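Local coordinates for uncharacterized protein (Starkeya novella, PDB 5I20), which exports a broad range of amino acids, among them threonine, methionine, lysine and glutamate, across the bacterial inner membrane, at residues 35-47 against 213-226. Numbering follows the deposited sequence.
Sequences LTALTFTIGGAVG and VVALGIGPVGIAFY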
ATOM      1  N   LEU A  35       1.342  -5.655  15.904  1.00 58.43           N
ATOM      2  CA  LEU A  35       0.773  -4.385  15.464  1.00 60.80           C
ATOM      3  C   LEU A  35      -0.196  -4.619  14.312  1.00 62.11           C
ATOM      4  O   LEU A  35      -1.216  -3.940  14.193  1.00 66.50           O
ATOM      5  CB  LEU A  35       1.882  -3.413  15.051  1.00 60.55           C
ATOM      6  CG  LEU A  35       1.483  -1.961  14.771  1.00 64.59           C
ATOM      7  CD1 LEU A  35       0.928  -1.298  16.025  1.00 64.39           C
ATOM      8  CD2 LEU A  35       2.664  -1.171  14.222  1.00 64.95           C
ATOM      9  N   THR A  36       0.131  -5.592  13.471  1.00 60.56           N
ATOM     10  CA  THR A  36      -0.725  -5.977  12.358  1.00 56.35           C
ATOM     11  C   THR A  36      -2.009  -6.623  12.871  1.00 56.50           C
ATOM     12  O   THR A  36      -3.108  -6.280  12.431  1.00 53.51           O
ATOM     13  CB  THR A  36       0.005  -6.945  11.405  1.00 62.39           C
ATOM     14  OG1 THR A  36       1.157  -6.292  10.853  1.00 66.68           O
ATOM     15  CG2 THR A  36      -0.909  -7.389  10.276  1.00 58.60           C
ATOM     16  N   ALA A  37      -1.858  -7.554  13.810  1.00 53.73           N
ATOM     17  CA  ALA A  37      -2.993  -8.236  14.425  1.00 55.61           C
ATOM     18  C   ALA A  37      -3.971  -7.254  15.069  1.00 56.25           C
ATOM     19  O   ALA A  37      -5.187  -7.404  14.944  1.00 56.70           O
ATOM     20  CB  ALA A  37      -2.504  -9.239  15.459  1.00 61.94           C
ATOM     21  N   LEU A  38      -3.437  -6.250  15.756  1.00 52.95           N
ATOM     22  CA  LEU A  38      -4.273  -5.261  16.425  1.00 54.20           C
ATOM     23  C   LEU A  38      -4.948  -4.327  15.421  1.00 51.34           C
ATOM     24  O   LEU A  38      -6.147  -4.067  15.513  1.00 51.71           O
ATOM     25  CB  LEU A  38      -3.447  -4.449  17.429  1.00 52.76           C
ATOM     26  CG  LEU A  38      -2.885  -5.197  18.643  1.00 56.43           C
ATOM     27  CD1 LEU A  38      -1.962  -4.296  19.454  1.00 57.72           C
ATOM     28  CD2 LEU A  38      -4.004  -5.742  19.524  1.00 60.24           C
ATOM     29  N   THR A  39      -4.182  -3.830  14.458  1.00 49.76           N
ATOM     30  CA  THR A  39      -4.713  -2.848  13.514  1.00 54.78           C
ATOM     31  C   THR A  39      -5.671  -3.455  12.485  1.00 52.03           C
ATOM     32  O   THR A  39      -6.602  -2.788  12.035  1.00 50.85           O
ATOM     33  CB  THR A  39      -3.573  -2.118  12.771  1.00 55.07           C
ATOM     34  OG1 THR A  39      -2.632  -3.074  12.268  1.00 53.74           O
ATOM     35  CG2 THR A  39      -2.859  -1.159  13.712  1.00 52.78           C
ATOM     36  N   PHE A  40      -5.452  -4.714  12.117  1.00 50.27           N
ATOM     37  CA  PHE A  40      -6.317  -5.358  11.132  1.00 55.92           C
ATOM     38  C   PHE A  40      -7.601  -5.889  11.756  1.00 59.94           C
ATOM     39  O   PHE A  40      -8.609  -6.047  11.065  1.00 62.90           O
ATOM     40  CB  PHE A  40      -5.571  -6.481  10.408  1.00 57.64           C
ATOM     41  CG  PHE A  40      -4.856  -6.020   9.171  1.00 60.07           C
ATOM     42  CD1 PHE A  40      -3.598  -5.449   9.255  1.00 65.71           C
ATOM     43  CD2 PHE A  40      -5.452  -6.137   7.929  1.00 59.87           C
ATOM     44  CE1 PHE A  40      -2.943  -5.017   8.120  1.00 65.58           C
ATOM     45  CE2 PHE A  40      -4.803  -5.706   6.791  1.00 62.63           C
ATOM     46  CZ  PHE A  40      -3.547  -5.145   6.888  1.00 66.32           C
ATOM     47  N   THR A  41      -7.567  -6.167  13.055  1.00 56.79           N
ATOM     48  CA  THR A  41      -8.791  -6.486  13.779  1.00 55.18           C
ATOM     49  C   THR A  41      -9.673  -5.243  13.805  1.00 52.86           C
ATOM     50  O   THR A  41     -10.871  -5.317  13.543  1.00 56.79           O
ATOM     51  CB  THR A  41      -8.509  -6.966  15.217  1.00 57.68           C
ATOM     52  OG1 THR A  41      -7.775  -8.195  15.174  1.00 62.85           O
ATOM     53  CG2 THR A  41      -9.808  -7.192  15.972  1.00 51.25           C
ATOM     54  N   ILE A  42      -9.066  -4.097  14.104  1.00 52.26           N
ATOM     55  CA  ILE A  42      -9.779  -2.827  14.085  1.00 54.17           C
ATOM     56  C   ILE A  42     -10.242  -2.511  12.666  1.00 55.87           C
ATOM     57  O   ILE A  42     -11.373  -2.081  12.451  1.00 60.15           O
ATOM     58  CB  ILE A  42      -8.904  -1.673  14.621  1.00 57.95           C
ATOM     59  CG1 ILE A  42      -8.528  -1.931  16.084  1.00 60.41           C
ATOM     60  CG2 ILE A  42      -9.627  -0.337  14.490  1.00 56.89           C
ATOM     61  CD1 ILE A  42      -7.560  -0.920  16.666  1.00 56.52           C
ATOM     62  N   GLY A  43      -9.363  -2.753  11.700  1.00 52.88           N
ATOM     63  CA  GLY A  43      -9.677  -2.535  10.302  1.00 50.72           C
ATOM     64  C   GLY A  43     -10.831  -3.383   9.811  1.00 54.12           C
ATOM     65  O   GLY A  43     -11.731  -2.888   9.130  1.00 53.58           O
ATOM     66  N   GLY A  44     -10.804  -4.666  10.156  1.00 51.39           N
ATOM     67  CA  GLY A  44     -11.886  -5.565   9.802  1.00 53.33           C
ATOM     68  C   GLY A  44     -13.173  -5.176  10.498  1.00 54.77           C
ATOM     69  O   GLY A  44     -14.262  -5.369   9.961  1.00 56.09           O
ATOM     70  N   ALA A  45     -13.047  -4.620  11.699  1.00 58.11           N
ATOM     71  CA  ALA A  45     -14.210  -4.220  12.482  1.00 66.81           C
ATOM     72  C   ALA A  45     -14.899  -3.014  11.858  1.00 68.32           C
ATOM     73  O   ALA A  45     -16.124  -2.907  11.889  1.00 71.46           O
ATOM     74  CB  ALA A  45     -13.805  -3.918  13.916  1.00 67.63           C
ATOM     75  N   VAL A  46     -14.104  -2.109  11.297  1.00 70.73           N
ATOM     76  CA  VAL A  46     -14.638  -0.938  10.614  1.00 74.27           C
ATOM     77  C   VAL A  46     -15.453  -1.359   9.396  1.00 73.50           C
ATOM     78  O   VAL A  46     -16.525  -0.814   9.134  1.00 75.50           O
ATOM     79  CB  VAL A  46     -13.514   0.020  10.175  1.00 77.27           C
ATOM     80  CG1 VAL A  46     -14.079   1.160   9.343  1.00 78.04           C
ATOM     81  CG2 VAL A  46     -12.782   0.561  11.390  1.00 79.60           C
ATOM     82  N   GLY A  47     -14.939  -2.341   8.662  1.00 71.34           N
ATOM     83  CA  GLY A  47     -15.630  -2.873   7.503  1.00 70.33           C
ATOM     84  C   GLY A  47     -16.949  -3.528   7.858  1.00 68.85           C
ATOM     85  O   GLY A  47     -17.921  -3.435   7.108  1.00 69.99           O
ATOM     86  N   VAL A 213      -2.241   3.276  17.289  1.00 64.81           N
ATOM     87  CA  VAL A 213      -2.707   1.959  16.874  1.00 59.35           C
ATOM     88  C   VAL A 213      -4.125   2.040  16.318  1.00 60.19           C
ATOM     89  O   VAL A 213      -4.415   1.501  15.250  1.00 58.95           O
ATOM     90  CB  VAL A 213      -2.671   0.954  18.042  1.00 55.38           C
ATOM     91  CG1 VAL A 213      -3.291  -0.371  17.630  1.00 52.36           C
ATOM     92  CG2 VAL A 213      -1.244   0.754  18.527  1.00 55.85           C
ATOM     93  N   VAL A 214      -5.000   2.730  17.043  1.00 60.62           N
ATOM     94  CA  VAL A 214      -6.390   2.876  16.626  1.00 62.04           C
ATOM     95  C   VAL A 214      -6.495   3.674  15.326  1.00 66.14           C
ATOM     96  O   VAL A 214      -7.294   3.344  14.451  1.00 66.99           O
ATOM     97  CB  VAL A 214      -7.233   3.555  17.723  1.00 58.78           C
ATOM     98  CG1 VAL A 214      -8.677   3.707  17.275  1.00 54.09           C
ATOM     99  CG2 VAL A 214      -7.160   2.753  19.010  1.00 63.39           C
ATOM    100  N   ALA A 215      -5.678   4.717  15.201  1.00 67.09           N
ATOM    101  CA  ALA A 215      -5.665   5.545  13.999  1.00 61.95           C
ATOM    102  C   ALA A 215      -5.269   4.727  12.776  1.00 60.11           C
ATOM    103  O   ALA A 215      -5.893   4.829  11.719  1.00 56.02           O
ATOM    104  CB  ALA A 215      -4.720   6.722  14.173  1.00 60.06           C
ATOM    105  N   LEU A 216      -4.224   3.919  12.931  1.00 58.67           N
ATOM    106  CA  LEU A 216      -3.773   3.030  11.869  1.00 58.15           C
ATOM    107  C   LEU A 216      -4.869   2.036  11.498  1.00 61.41           C
ATOM    108  O   LEU A 216      -5.092   1.753  10.324  1.00 64.27           O
ATOM    109  CB  LEU A 216      -2.509   2.281  12.293  1.00 56.53           C
ATOM    110  CG  LEU A 216      -1.220   3.085  12.476  1.00 59.33           C
ATOM    111  CD1 LEU A 216      -0.091   2.179  12.946  1.00 57.97           C
ATOM    112  CD2 LEU A 216      -0.838   3.788  11.183  1.00 62.68           C
ATOM    113  N   GLY A 217      -5.554   1.515  12.512  1.00 61.11           N
ATOM    114  CA  GLY A 217      -6.596   0.525  12.308  1.00 60.03           C
ATOM    115  C   GLY A 217      -7.816   1.058  11.582  1.00 58.82           C
ATOM    116  O   GLY A 217      -8.403   0.366  10.752  1.00 57.16           O
ATOM    117  N   ILE A 218      -8.203   2.291  11.895  1.00 55.61           N
ATOM    118  CA  ILE A 218      -9.378   2.899  11.279  1.00 58.73           C
ATOM    119  C   ILE A 218      -9.068   3.466   9.891  1.00 60.29           C
ATOM    120  O   ILE A 218      -9.842   3.283   8.954  1.00 61.92           O
ATOM    121  CB  ILE A 218      -9.955   4.021  12.164  1.00 58.42           C
ATOM    122  CG1 ILE A 218     -10.328   3.473  13.543  1.00 62.25           C
ATOM    123  CG2 ILE A 218     -11.171   4.655  11.505  1.00 60.77           C
ATOM    124  CD1 ILE A 218     -10.948   4.504  14.460  1.00 65.76           C
ATOM    125  N   GLY A 219      -7.932   4.143   9.764  1.00 60.25           N
ATOM    126  CA  GLY A 219      -7.586   4.832   8.533  1.00 57.64           C
ATOM    127  C   GLY A 219      -6.879   3.985   7.491  1.00 57.75           C
ATOM    128  O   GLY A 219      -7.521   3.433   6.597  1.00 60.05           O
ATOM    129  N   PRO A 220      -5.544   3.885   7.595  1.00 56.82           N
ATOM    130  CA  PRO A 220      -4.695   3.150   6.648  1.00 57.16           C
ATOM    131  C   PRO A 220      -5.038   1.663   6.520  1.00 62.26           C
ATOM    132  O   PRO A 220      -4.419   0.965   5.716  1.00 57.19           O
ATOM    133  CB  PRO A 220      -3.291   3.327   7.235  1.00 57.09           C
ATOM    134  CG  PRO A 220      -3.369   4.590   8.015  1.00 53.06           C
ATOM    135  CD  PRO A 220      -4.745   4.591   8.610  1.00 57.32           C
ATOM    136  N   VAL A 221      -6.004   1.190   7.303  1.00 67.75           N
ATOM    137  CA  VAL A 221      -6.462  -0.190   7.208  1.00 69.15           C
ATOM    138  C   VAL A 221      -7.982  -0.262   7.080  1.00 75.48           C
ATOM    139  O   VAL A 221      -8.510  -0.795   6.103  1.00 78.54           O
ATOM    140  CB  VAL A 221      -6.021  -1.023   8.431  1.00 63.04           C
ATOM    141  CG1 VAL A 221      -6.649  -2.404   8.382  1.00 61.59           C
ATOM    142  CG2 VAL A 221      -4.503  -1.127   8.491  1.00 56.83           C
ATOM    143  N   GLY A 222      -8.679   0.292   8.068  1.00 84.52           N
ATOM    144  CA  GLY A 222     -10.127   0.196   8.142  1.00 90.10           C
ATOM    145  C   GLY A 222     -10.899   0.933   7.066  1.00 86.53           C
ATOM    146  O   GLY A 222     -12.109   0.764   6.940  1.00 97.32           O
ATOM    147  N   ILE A 223     -10.207   1.759   6.294  1.00 70.12           N
ATOM    148  CA  ILE A 223     -10.846   2.463   5.192  1.00 60.38           C
ATOM    149  C   ILE A 223     -10.055   2.261   3.904  1.00 58.83           C
ATOM    150  O   ILE A 223     -10.631   2.022   2.842  1.00 57.69           O
ATOM    151  CB  ILE A 223     -10.989   3.970   5.485  1.00 53.39           C
ATOM    152  CG1 ILE A 223     -11.940   4.198   6.662  1.00 56.06           C
ATOM    153  CG2 ILE A 223     -11.501   4.708   4.259  1.00 48.35           C
ATOM    154  CD1 ILE A 223     -12.077   5.651   7.059  1.00 58.48           C
ATOM    155  N   ALA A 224      -8.733   2.334   4.016  1.00 52.64           N
ATOM    156  CA  ALA A 224      -7.845   2.289   2.862  1.00 45.54           C
ATOM    157  C   ALA A 224      -7.986   1.011   2.034  1.00 43.30           C
ATOM    158  O   ALA A 224      -7.970   1.065   0.811  1.00 46.99           O
ATOM    159  CB  ALA A 224      -6.409   2.463   3.305  1.00 40.37           C
ATOM    160  N   PHE A 225      -8.126  -0.135   2.685  1.00 42.74           N
ATOM    161  CA  PHE A 225      -8.226  -1.386   1.938  1.00 41.13           C
ATOM    162  C   PHE A 225      -9.571  -1.514   1.234  1.00 43.10           C
ATOM    163  O   PHE A 225      -9.665  -2.124   0.169  1.00 45.25           O
ATOM    164  CB  PHE A 225      -7.980  -2.587   2.853  1.00 41.27           C
ATOM    165  CG  PHE A 225      -6.540  -2.753   3.240  1.00 46.85           C
ATOM    166  CD1 PHE A 225      -5.605  -3.181   2.312  1.00 42.84           C
ATOM    167  CD2 PHE A 225      -6.116  -2.465   4.526  1.00 50.54           C
ATOM    168  CE1 PHE A 225      -4.275  -3.325   2.660  1.00 48.84           C
ATOM    169  CE2 PHE A 225      -4.789  -2.609   4.881  1.00 52.14           C
ATOM    170  CZ  PHE A 225      -3.867  -3.039   3.947  1.00 49.18           C
ATOM    171  N   TYR A 226     -10.609  -0.928   1.816  1.00 44.07           N
ATOM    172  CA  TYR A 226     -11.929  -0.971   1.197  1.00 49.07           C
ATOM    173  C   TYR A 226     -12.017   0.019   0.043  1.00 45.80           C
ATOM    174  O   TYR A 226     -12.598  -0.283  -0.998  1.00 46.70           O
ATOM    175  CB  TYR A 226     -13.019  -0.685   2.230  1.00 49.83           C
ATOM    176  CG  TYR A 226     -12.950  -1.604   3.428  1.00 55.04           C
ATOM    177  CD1 TYR A 226     -13.628  -2.819   3.439  1.00 59.30           C
ATOM    178  CD2 TYR A 226     -12.195  -1.263   4.542  1.00 57.07           C
ATOM    179  CE1 TYR A 226     -13.560  -3.661   4.532  1.00 60.11           C
ATOM    180  CE2 TYR A 226     -12.122  -2.101   5.636  1.00 60.60           C
ATOM    181  CZ  TYR A 226     -12.805  -3.298   5.626  1.00 59.90           C
ATOM    182  OH  TYR A 226     -12.730  -4.129   6.716  1.00 62.99           O
TER
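Ile42 fits as a knob into a hole formed by Val213, Val214, Gly217 and Ile218. Its CG2 lies 3.7 Å from Gly217 C. CG1 stands anti to the carbonyl carbon (chi1 -62°), and the extended chain beyond it carries CD1 to Val214 CA. The axes of segments 35-47 and 213-221 approach to 7.4 Å and cross at -50°. Such closeness depends on Gly43, Gly217 and Gly222, where backbone meets backbone; the CA atoms of Gly43 and Gly222 are 3.5 Å apart. Two CA-H...O contacts run in opposite directions here, from Gly217 CA to Thr39 O and from Gly43 CA to Gly217 O. On one flank Val221 lays CG1 over a face of the Phe40 ring, 4.0 Å from its centroid, a CH-pi contact. The Phe225 ring meets the far end of Phe40 obliquely, with planes at 41°. His79 of helix 65-88 also meets the Phe40 ring. Thr39 CG2 packs against Val213 O and Leu216 CB, the latter 3.7 Å away. At the polar edge Tyr226 OH donates to Gly43 O at 2.9 Å, from above the carbonyl plane. Gly47 N reaches the same oxygen from the opposite face. The contact brings together segments from the two EamA family regions of this DMT transporter, inside the membrane. The helix from 209 is kinked at Pro220, whose N has no hydrogen bond to the preceding turn, before the chain enters helix 224-234. The tyrosine bond ties that second helix to 32-53. With this bond at the edge and a glycine-lined centre, stability probably rests mainly on close shape matching.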